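Local coordinates for protein polysaccharide deacetylase (Bacillus cereus, PDB 4HD5) that binds zinc and probably hydrolyses carbon-nitrogen bonds other than peptide bonds, as in removing acetyl groups from polysaccharides, at residues A151-Y155 / H156-I160. Residues are numbered along the deposited sequence; the frame is centred on the assembly and turned at random.
Sequences AIDDY and HGQGI
Tyr155 and Gln158 hold together the surface loop that links strands 151-152 and 164-165, beside the zinc-binding end of the TIM-barrel-like deacetylase domain. The phenol hydroxyl of Tyr155 donates to the carbonyl of Gly159, with OH 2.7 Å from O, and that oxygen lies at the ring edge, near its plane. Over one ring face passes the backbone of Gly157, whose CA makes a CH-pi contact 3.8 Å from the ring centroid. Glycine suits this place because its phi is positive. Setting CG of Tyr155 anti to the backbone N (chi1 -171°) lays the ring along the chain that follows it.

The amide of Gln158 bridges the loop from within. An amide suits the place because it carries a donor and an acceptor side by side. Its NE2 donates to Asp154 O at 3.1 Å in a nearly straight bond (166° at the hydrogen), and the acceptor lies close to the amide plane. Its OE1 accepts from His156 N at 2.6 Å, so both ends of the amide are used and its rotation is fixed. A bend at chi2 (-86°) folds the chain back to reach these backbone groups. NE2 also makes a weak bond to Asp153 OD2, with the carboxylate and amide planes almost perpendicular.

In the next shell, Phe164 meets the Tyr155 ring edge-to-face and also touches Gln158, tying the loop to strand 164-165. Asp153 and His156 share one water: the carboxylate OD1 of Asp153 accepts from it, while the imidazole of His156 offers NE2 at its edge, in the ring plane, 2.8 Å from the water. A second water donates to Tyr155 O and sits 2.9 Å from His156 ND1.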
# COMPACT_ATOMS: atom_id res chain seq x y z
N ALA A 151 -3.23 -7.04 19.44
CA ALA A 151 -3.53 -6.29 20.64
C ALA A 151 -2.46 -5.26 20.96
O ALA A 151 -1.27 -5.54 20.89
CB ALA A 151 -3.66 -7.25 21.82
N ILE A 152 -2.89 -4.06 21.33
CA ILE A 152 -1.96 -3.02 21.79
C ILE A 152 -2.20 -2.80 23.28
O ILE A 152 -3.11 -2.06 23.67
CB ILE A 152 -2.14 -1.71 21.00
CG1 ILE A 152 -1.92 -1.95 19.49
CG2 ILE A 152 -1.23 -0.61 21.56
CD1 ILE A 152 -0.56 -2.52 19.10
N ASP A 153 -1.40 -3.48 24.10
CA ASP A 153 -1.46 -3.34 25.55
C ASP A 153 -0.22 -3.96 26.16
O ASP A 153 0.47 -4.76 25.53
CB ASP A 153 -2.72 -4.03 26.09
CG ASP A 153 -3.21 -3.45 27.42
OD1 ASP A 153 -2.56 -2.57 28.03
OD2 ASP A 153 -4.28 -3.94 27.87
N ASP A 154 0.05 -3.61 27.42
CA ASP A 154 1.07 -4.28 28.20
C ASP A 154 0.51 -5.64 28.57
O ASP A 154 -0.70 -5.78 28.75
CB ASP A 154 1.42 -3.44 29.44
CG ASP A 154 1.85 -2.03 29.07
OD1 ASP A 154 2.93 -1.86 28.46
OD2 ASP A 154 1.07 -1.10 29.34
N TYR A 155 1.36 -6.66 28.66
CA TYR A 155 0.89 -8.03 28.84
C TYR A 155 0.66 -8.39 30.30
O TYR A 155 1.58 -8.30 31.12
CB TYR A 155 1.86 -9.03 28.21
CG TYR A 155 1.31 -10.44 28.17
CD1 TYR A 155 0.19 -10.74 27.40
CD2 TYR A 155 1.90 -11.46 28.91
CE1 TYR A 155 -0.34 -12.03 27.38
CE2 TYR A 155 1.39 -12.74 28.90
CZ TYR A 155 0.28 -13.02 28.11
OH TYR A 155 -0.23 -14.30 28.10
N HIS A 156 -0.58 -8.77 30.62
CA HIS A 156 -0.97 -9.22 31.96
C HIS A 156 -1.60 -10.61 31.92
O HIS A 156 -2.48 -10.92 32.71
CB HIS A 156 -1.98 -8.26 32.60
CG HIS A 156 -1.59 -6.82 32.50
ND1 HIS A 156 -0.60 -6.27 33.28
CD2 HIS A 156 -2.05 -5.83 31.71
CE1 HIS A 156 -0.46 -5.00 32.98
NE2 HIS A 156 -1.32 -4.70 32.03
N GLY A 157 -1.14 -11.45 30.99
CA GLY A 157 -1.71 -12.78 30.82
C GLY A 157 -3.09 -12.82 30.18
O GLY A 157 -3.76 -13.85 30.25
N GLN A 158 -3.52 -11.73 29.54
CA GLN A 158 -4.90 -11.58 29.06
C GLN A 158 -5.07 -12.01 27.60
O GLN A 158 -5.92 -11.48 26.88
CB GLN A 158 -5.42 -10.14 29.30
CG GLN A 158 -4.96 -9.05 28.33
CD GLN A 158 -3.62 -8.42 28.71
OE1 GLN A 158 -2.70 -9.10 29.15
NE2 GLN A 158 -3.51 -7.11 28.54
N GLY A 159 -4.26 -12.97 27.18
CA GLY A 159 -4.29 -13.51 25.83
C GLY A 159 -2.97 -14.17 25.46
O GLY A 159 -2.19 -14.56 26.33
N ILE A 160 -2.75 -14.30 24.16
CA ILE A 160 -1.55 -14.92 23.62
C ILE A 160 -0.42 -13.89 23.69
O ILE A 160 -0.54 -12.83 23.09
CB ILE A 160 -1.78 -15.40 22.16
CG1 ILE A 160 -2.97 -16.38 22.12
CG2 ILE A 160 -0.50 -16.02 21.60
CD1 ILE A 160 -3.37 -16.87 20.74
O HOH W 1 -1.68 -2.28 30.74
O HOH W 2 1.78 -7.75 33.99